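Local coordinates for protein transcription factor inhibitor I-kappa-B-beta (Mus musculus, PDB 1OY3) that inhibits NF-kappa-B by binding it and trapping it in the cytoplasm, though its unphosphorylated form can accompany NF-kappa-B into the nucleus, at residues Ala52-Glu57 with Leu82-Arg87; Cys191-Thr194 with Val200-Gln203; Thr194-Ala199 with Ala214-Thr219. One frame throughout, in Å; residues are numbered along the deposited sequence.

Interaction 1: Ala52-Glu57 with Leu82-Arg87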
loop_
_atom_site.group_PDB
_atom_site.type_symbol
_atom_site.label_atom_id
_atom_site.label_comp_id
_atom_site.label_asym_id
_atom_site.label_seq_id
_atom_site.Cartn_x
_atom_site.Cartn_y
_atom_site.Cartn_z
ATOM N N ALA C 52 10.144 -12.849 9.806
ATOM C CA ALA C 52 10.765 -12.406 11.044
ATOM C C ALA C 52 10.367 -10.956 11.336
ATOM O O ALA C 52 10.102 -10.594 12.490
ATOM C CB ALA C 52 12.293 -12.527 10.929
ATOM N N ALA C 53 10.315 -10.142 10.286
ATOM C CA ALA C 53 9.943 -8.734 10.425
ATOM C C ALA C 53 8.501 -8.573 10.906
ATOM O O ALA C 53 8.214 -7.760 11.787
ATOM C CB ALA C 53 10.130 -8.008 9.100
ATOM N N ILE C 54 7.604 -9.352 10.327
ATOM C CA ILE C 54 6.201 -9.301 10.692
ATOM C C ILE C 54 6.036 -9.689 12.146
ATOM O O ILE C 54 5.242 -9.086 12.868
ATOM C CB ILE C 54 5.358 -10.254 9.799
ATOM C CG1 ILE C 54 5.267 -9.685 8.379
ATOM C CG2 ILE C 54 3.961 -10.439 10.381
ATOM C CD1 ILE C 54 4.788 -10.681 7.353
ATOM N N LEU C 55 6.791 -10.695 12.577
ATOM C CA LEU C 55 6.709 -11.169 13.952
ATOM C C LEU C 55 7.363 -10.204 14.935
ATOM O O LEU C 55 7.204 -10.346 16.150
ATOM C CB LEU C 55 7.361 -12.550 14.075
ATOM C CG LEU C 55 6.642 -13.711 13.373
ATOM C CD1 LEU C 55 7.453 -15.014 13.543
ATOM C CD2 LEU C 55 5.234 -13.865 13.942
ATOM N N GLY C 56 8.098 -9.229 14.402
ATOM C CA GLY C 56 8.763 -8.246 15.241
ATOM C C GLY C 56 9.870 -8.830 16.099
ATOM O O GLY C 56 10.098 -8.374 17.219
ATOM N N GLU C 57 10.567 -9.834 15.578
ATOM C CA GLU C 57 11.655 -10.479 16.318
ATOM C C GLU C 57 13.030 -9.928 15.905
ATOM O O GLU C 57 13.652 -10.429 14.971
ATOM C CB GLU C 57 11.593 -11.986 16.074
ATOM C CG GLU C 57 10.334 -12.633 16.625
ATOM C CD GLU C 57 10.234 -14.112 16.289
ATOM O OE1 GLU C 57 9.527 -14.837 17.019
ATOM O OE2 GLU C 57 10.849 -14.551 15.290
ATOM N N LEU C 82 11.744 -4.120 5.586
ATOM C CA LEU C 82 11.636 -2.829 6.269
ATOM C C LEU C 82 10.215 -2.292 6.172
ATOM O O LEU C 82 9.727 -1.684 7.110
ATOM C CB LEU C 82 12.609 -1.782 5.683
ATOM C CG LEU C 82 12.547 -0.397 6.363
ATOM C CD1 LEU C 82 12.806 -0.565 7.854
ATOM C CD2 LEU C 82 13.569 0.586 5.747
ATOM N N HIS C 83 9.556 -2.497 5.034
ATOM C CA HIS C 83 8.180 -2.018 4.865
ATOM C C HIS C 83 7.258 -2.669 5.869
ATOM O O HIS C 83 6.385 -2.020 6.424
ATOM C CB HIS C 83 7.625 -2.343 3.474
ATOM C CG HIS C 83 7.918 -1.307 2.437
ATOM N ND1 HIS C 83 8.877 -1.480 1.464
ATOM C CD2 HIS C 83 7.366 -0.092 2.211
ATOM C CE1 HIS C 83 8.902 -0.416 0.680
ATOM N NE2 HIS C 83 7.995 0.441 1.115
ATOM N N LEU C 84 7.444 -3.971 6.062
ATOM C CA LEU C 84 6.623 -4.746 6.978
ATOM C C LEU C 84 6.838 -4.295 8.416
ATOM O O LEU C 84 5.890 -4.219 9.194
ATOM C CB LEU C 84 6.936 -6.243 6.820
ATOM C CG LEU C 84 6.632 -6.803 5.423
ATOM C CD1 LEU C 84 7.147 -8.238 5.297
ATOM C CD2 LEU C 84 5.129 -6.750 5.179
ATOM N N ALA C 85 8.085 -3.994 8.764
ATOM C CA ALA C 85 8.398 -3.541 10.105
ATOM C C ALA C 85 7.613 -2.274 10.388
ATOM O O ALA C 85 7.112 -2.086 11.497
ATOM C CB ALA C 85 9.906 -3.260 10.251
ATOM N N CYS C 86 7.494 -1.417 9.378
ATOM C CA CYS C 86 6.788 -0.146 9.542
ATOM C C CYS C 86 5.279 -0.268 9.624
ATOM O O CYS C 86 4.590 0.718 9.835
ATOM C CB CYS C 86 7.138 0.804 8.401
ATOM S SG CYS C 86 8.879 1.198 8.321
ATOM N N ARG C 87 4.769 -1.478 9.462
ATOM C CA ARG C 87 3.328 -1.700 9.498
ATOM C C ARG C 87 2.933 -2.257 10.853
ATOM O O ARG C 87 1.807 -2.076 11.308
ATOM C CB ARG C 87 2.919 -2.696 8.408
ATOM C CG ARG C 87 3.474 -2.393 7.032
ATOM C CD ARG C 87 3.116 -3.508 6.056
ATOM N NE ARG C 87 1.688 -3.556 5.758
ATOM C CZ ARG C 87 1.047 -4.644 5.348
ATOM N NH1 ARG C 87 1.703 -5.785 5.192
ATOM N NH2 ARG C 87 -0.249 -4.587 5.075
#
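Ala53 and Ile54, on the last turn of helix 48-55, pack against Leu84 on the last turn of helix 81-85, so that the first helices of the second and third ankyrin repeats lie side by side. This neighbour-on-neighbour packing is the way an ankyrin stack is built, and the small residues show how it becomes close. Two alanines mark the place where the backbones are closest, Ala53 CA lying 5.4 Å from Ala85 CA. On the tight side Ala53 CB faces Leu84 CB at 4.3 Å. Beside it the two branched side chains meet at a slant: Ile54 CG1 touches Leu84 CD1 at 3.9 Å, and Ile54 CD1 reaches the same methyl at 4.0 Å. With CG1 placed beside its own backbone N (chi1 -71°), Ile54 can present its longer branch to the leucine. The touching residues are all buried, and the seam is wholly apolar.

The other side is looser. Beyond Ile54 the chain turns away from helix 81-85 through a Schellman motif, in which Gly56 takes positive phi, Gly56 N bonds back to Ala53 O at 3.0 Å and Glu57 N to Ala52 O at 3.2 Å. Leu55, Gly56 and Glu57 are partly exposed and leave the neighbouring helix untouched. Here another protein chain comes in instead: a basic side chain of it donates a hydrogen bond to Ile54 O, and apolar side chains of that same partner chain pack on Ile54 and Leu55. Towards the following repeat, His83 NE2 is hydrogen-bonded to His159 O. Arg87 closes the partly exposed end of the second segment; Leu84 CD2 lies at the edge of its guanidinium, in the plane of the group, 3.6 Å from Arg87 NH1.

Interaction 2: Cys191-Thr194 with Val200-Gln203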
loop_
_atom_site.group_PDB
_atom_site.type_symbol
_atom_site.label_atom_id
_atom_site.label_comp_id
_atom_site.label_asym_id
_atom_site.label_seq_id
_atom_site.Cartn_x
_atom_site.Cartn_y
_atom_site.Cartn_z
ATOM N N CYS C 191 -1.605 10.782 -5.787
ATOM C CA CYS C 191 -1.945 12.192 -5.927
ATOM C C CYS C 191 -0.842 13.098 -5.400
ATOM O O CYS C 191 -1.081 14.250 -5.048
ATOM C CB CYS C 191 -3.276 12.505 -5.232
ATOM S SG CYS C 191 -3.454 11.796 -3.613
ATOM N N GLY C 192 0.371 12.563 -5.357
ATOM C CA GLY C 192 1.515 13.335 -4.924
ATOM C C GLY C 192 1.560 13.797 -3.483
ATOM O O GLY C 192 2.083 14.868 -3.188
ATOM N N ARG C 193 1.011 13.005 -2.575
ATOM C CA ARG C 193 1.061 13.389 -1.176
ATOM C C ARG C 193 2.476 13.179 -0.628
ATOM O O ARG C 193 3.115 12.169 -0.892
ATOM C CB ARG C 193 0.051 12.576 -0.375
ATOM C CG ARG C 193 -1.384 12.901 -0.751
ATOM C CD ARG C 193 -2.353 11.955 -0.108
ATOM N NE ARG C 193 -2.337 10.676 -0.794
ATOM C CZ ARG C 193 -3.180 9.681 -0.539
ATOM N NH1 ARG C 193 -4.101 9.816 0.398
ATOM N NH2 ARG C 193 -3.125 8.569 -1.258
ATOM N N THR C 194 2.964 14.165 0.113
ATOM C CA THR C 194 4.289 14.090 0.720
ATOM C C THR C 194 4.078 13.514 2.119
ATOM O O THR C 194 2.941 13.312 2.546
ATOM C CB THR C 194 4.896 15.503 0.911
ATOM O OG1 THR C 194 4.019 16.280 1.744
ATOM C CG2 THR C 194 5.074 16.219 -0.418
ATOM N N VAL C 200 -0.966 14.835 7.963
ATOM C CA VAL C 200 -2.168 15.647 8.130
ATOM C C VAL C 200 -3.408 14.761 7.958
ATOM O O VAL C 200 -4.356 14.840 8.743
ATOM C CB VAL C 200 -2.196 16.816 7.123
ATOM C CG1 VAL C 200 -3.473 17.624 7.288
ATOM C CG2 VAL C 200 -1.005 17.711 7.356
ATOM N N GLU C 201 -3.393 13.904 6.942
ATOM C CA GLU C 201 -4.510 13.000 6.720
ATOM C C GLU C 201 -4.656 12.084 7.924
ATOM O O GLU C 201 -5.767 11.747 8.328
ATOM C CB GLU C 201 -4.289 12.165 5.461
ATOM C CG GLU C 201 -4.365 12.975 4.180
ATOM C CD GLU C 201 -4.640 12.119 2.960
ATOM O OE1 GLU C 201 -4.914 12.695 1.882
ATOM O OE2 GLU C 201 -4.584 10.875 3.078
ATOM N N ALA C 202 -3.520 11.701 8.504
ATOM C CA ALA C 202 -3.490 10.817 9.669
ATOM C C ALA C 202 -3.829 11.549 10.965
ATOM O O ALA C 202 -3.977 10.918 12.015
ATOM C CB ALA C 202 -2.113 10.184 9.794
ATOM N N GLN C 203 -3.942 12.874 10.882
ATOM C CA GLN C 203 -4.232 13.723 12.036
ATOM C C GLN C 203 -3.228 13.419 13.157
ATOM O O GLN C 203 -3.544 13.529 14.340
ATOM C CB GLN C 203 -5.673 13.495 12.528
ATOM C CG GLN C 203 -6.760 13.792 11.487
ATOM C CD GLN C 203 -6.876 15.271 11.146
ATOM O OE1 GLN C 203 -7.419 16.064 11.920
ATOM N NE2 GLN C 203 -6.361 15.649 9.983
#
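Arg193 meets Glu201 in a salt bridge carried by one nitrogen, NH1, which addresses both carboxylate oxygens. The shorter leg, NH1 to Glu201 OE2, measures 2.9 Å but is bent (127°) and weak as a hydrogen bond. The longer one, NH1 to OE1 at 3.3 Å, is straighter (164°), yet also weak. Two planes turned 63° from each other rule out the flat, two-pronged pairing of guanidinium with carboxylate, so attraction between the charges probably contributes more than directed bonding. The methylene next to the head joins in, Arg193 CD lying 3.3 Å from Glu201 OE1.

Shape explains the approach: the arginine bends at chi3, while the glutamate runs extended beyond CG, and the two side chains cross nearly at right angles. In the fold this pairs the loop leading into the fifth ankyrin repeat's first helix, 195-201, with the last turn of that helix.

Farther out, the remaining arginine nitrogens are also engaged, NE in a salt bridge with Glu188 OE2 and NH2 in a hydrogen bond with Thr190 OG1, which fixes the rotation of the buried guanidinium. Glu201 OE1 has a further, long and weak ion pair with Arg235. Beyond the glutamate a Schellman motif ends the helix, Gln203 taking positive phi with its N bonded to Val200 O at 2.9 Å. Gln203 OE1 separately accepts from Asn237 N, a link to the next repeat.

Interaction 3: Thr194-Ala199 with Ala214-Thr219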
loop_
_atom_site.group_PDB
_atom_site.type_symbol
_atom_site.label_atom_id
_atom_site.label_comp_id
_atom_site.label_asym_id
_atom_site.label_seq_id
_atom_site.Cartn_x
_atom_site.Cartn_y
_atom_site.Cartn_z
ATOM N N THR C 194 2.964 14.165 0.113
ATOM C CA THR C 194 4.289 14.090 0.720
ATOM C C THR C 194 4.078 13.514 2.119
ATOM O O THR C 194 2.941 13.312 2.546
ATOM C CB THR C 194 4.896 15.503 0.911
ATOM O OG1 THR C 194 4.019 16.280 1.744
ATOM C CG2 THR C 194 5.074 16.219 -0.418
ATOM N N PRO C 195 5.170 13.225 2.846
ATOM C CA PRO C 195 4.994 12.696 4.194
ATOM C C PRO C 195 4.135 13.655 5.031
ATOM O O PRO C 195 3.286 13.225 5.819
ATOM C CB PRO C 195 6.421 12.603 4.698
ATOM C CG PRO C 195 7.149 12.184 3.483
ATOM C CD PRO C 195 6.569 13.071 2.408
ATOM N N LEU C 196 4.348 14.957 4.850
ATOM C CA LEU C 196 3.578 15.949 5.591
ATOM C C LEU C 196 2.092 15.868 5.263
ATOM O O LEU C 196 1.267 16.078 6.142
ATOM C CB LEU C 196 4.095 17.372 5.314
ATOM C CG LEU C 196 5.423 17.787 5.964
ATOM C CD1 LEU C 196 5.820 19.183 5.491
ATOM C CD2 LEU C 196 5.298 17.764 7.474
ATOM N N HIS C 197 1.748 15.569 4.006
ATOM C CA HIS C 197 0.337 15.453 3.629
ATOM C C HIS C 197 -0.263 14.233 4.313
ATOM O O HIS C 197 -1.403 14.270 4.780
ATOM C CB HIS C 197 0.157 15.289 2.114
ATOM C CG HIS C 197 0.295 16.559 1.333
ATOM N ND1 HIS C 197 1.445 16.894 0.648
ATOM C CD2 HIS C 197 -0.590 17.556 1.092
ATOM C CE1 HIS C 197 1.260 18.040 0.016
ATOM N NE2 HIS C 197 0.034 18.463 0.270
ATOM N N LEU C 198 0.511 13.149 4.370
ATOM C CA LEU C 198 0.031 11.930 5.000
ATOM C C LEU C 198 -0.175 12.135 6.491
ATOM O O LEU C 198 -1.155 11.665 7.055
ATOM C CB LEU C 198 1.004 10.769 4.751
ATOM C CG LEU C 198 1.227 10.482 3.263
ATOM C CD1 LEU C 198 2.228 9.362 3.099
ATOM C CD2 LEU C 198 -0.088 10.123 2.599
ATOM N N ALA C 199 0.740 12.842 7.135
ATOM C CA ALA C 199 0.600 13.076 8.564
ATOM C C ALA C 199 -0.670 13.872 8.832
ATOM O O ALA C 199 -1.376 13.613 9.803
ATOM C CB ALA C 199 1.813 13.817 9.100
ATOM N N ALA C 214 12.335 18.462 11.267
ATOM C CA ALA C 214 13.415 17.900 10.447
ATOM C C ALA C 214 13.541 18.585 9.089
ATOM O O ALA C 214 14.371 18.193 8.258
ATOM C CB ALA C 214 13.229 16.405 10.261
ATOM N N GLY C 215 12.709 19.595 8.850
ATOM C CA GLY C 215 12.802 20.343 7.610
ATOM C C GLY C 215 12.000 19.908 6.399
ATOM O O GLY C 215 12.381 20.223 5.269
ATOM N N ALA C 216 10.910 19.177 6.610
ATOM C CA ALA C 216 10.076 18.751 5.497
ATOM C C ALA C 216 9.440 20.015 4.915
ATOM O O ALA C 216 8.796 20.785 5.638
ATOM C CB ALA C 216 8.996 17.786 5.982
ATOM N N ASP C 217 9.625 20.223 3.614
ATOM C CA ASP C 217 9.096 21.404 2.927
ATOM C C ASP C 217 7.570 21.524 2.951
ATOM O O ASP C 217 6.881 20.890 2.163
ATOM C CB ASP C 217 9.579 21.412 1.478
ATOM C CG ASP C 217 9.266 22.716 0.774
ATOM O OD1 ASP C 217 9.725 22.898 -0.377
ATOM O OD2 ASP C 217 8.560 23.560 1.377
ATOM N N PRO C 218 7.030 22.390 3.826
ATOM C CA PRO C 218 5.584 22.588 3.949
ATOM C C PRO C 218 4.932 23.284 2.749
ATOM O O PRO C 218 3.718 23.513 2.742
ATOM C CB PRO C 218 5.471 23.408 5.224
ATOM C CG PRO C 218 6.653 24.307 5.108
ATOM C CD PRO C 218 7.760 23.374 4.649
ATOM N N THR C 219 5.732 23.600 1.734
ATOM C CA THR C 219 5.213 24.271 0.545
ATOM C C THR C 219 4.874 23.301 -0.595
ATOM O O THR C 219 4.418 23.714 -1.663
ATOM C CB THR C 219 6.224 25.309 0.021
ATOM O OG1 THR C 219 5.542 26.254 -0.808
ATOM C CG2 THR C 219 7.303 24.636 -0.817
#
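Leu196 reaches from the first turn of helix 195-201 into the chain that follows helix 205-213, where Ala216 receives it. Read in order, that second segment shows how a loop meets one leucine methyl with backbone atoms as well as side chains. Ala214 and Gly215 bring helix 205-213 to its end in a Schellman motif, the positive phi of Gly215 (90°) sending the chain back towards the leucine.

Ala216 gives the main surface. Its CB sits 3.5 Å from Leu196 CD1, and 3.6 Å separates it from Leu196 CG, so Ala216 CB lies against the CG-CD1 branch, with CD2 a little farther off. Ala216 O comes nearer still to Leu196 CD1, at 3.4 Å. The leucine holds CG opposite its carbonyl carbon, beside the backbone N (chi1 -74°), and this orientation carries CD1 across to the loop. At Asp217 the backbone continues the wall, C lying 3.9 Å from Leu196 CD1, while Asp217 N is hydrogen-bonded to Asn185 OD1 of the preceding repeat. Pro218 follows with CA at 3.7 Å from the same CD1, although its CB points away from the helix. Thr219 N appears to close an Asx turn on Asp217 OD2, but the position of that oxygen is uncertain.

Other flanks of Leu196 are covered by Leu208, Leu211 and Leu212 of helix 205-213. The start of its own helix is secured by a capping box: Thr194 N donates to His197 ND1 at 3.2 Å, nearly straight (172°) though tilted from the ring plane, and His197 N donates to Thr194 OG1. Thr194, Pro195, Leu196 and His197 spell the TPLH signature of ankyrin repeats, whose histidine here also bonds through NE2 to Arg226 O of the next repeat.

How the interactions relate
Followed from the N terminus, the chain first closes interaction 1, where 52-57 and 82-87 bracket helix 58-66 and join the second repeat to the third. That contact is complete well before the others begin, its centre 23 Å from that of interaction 2 and 24 Å from that of interaction 3. The later pair belongs to the fifth repeat. Interaction 2 closes a short loop spanning helix 195-201 nearly end to end, tying the preceding loop to the helix's last turn. Interaction 3, sharing Thr194, closes a wider loop around helix 205-213, tying the first turn of helix 195-201 to the loop after 205-213. The two overlap and touch, Arg193 CB packing on Leu198 CD2 at 3.9 Å.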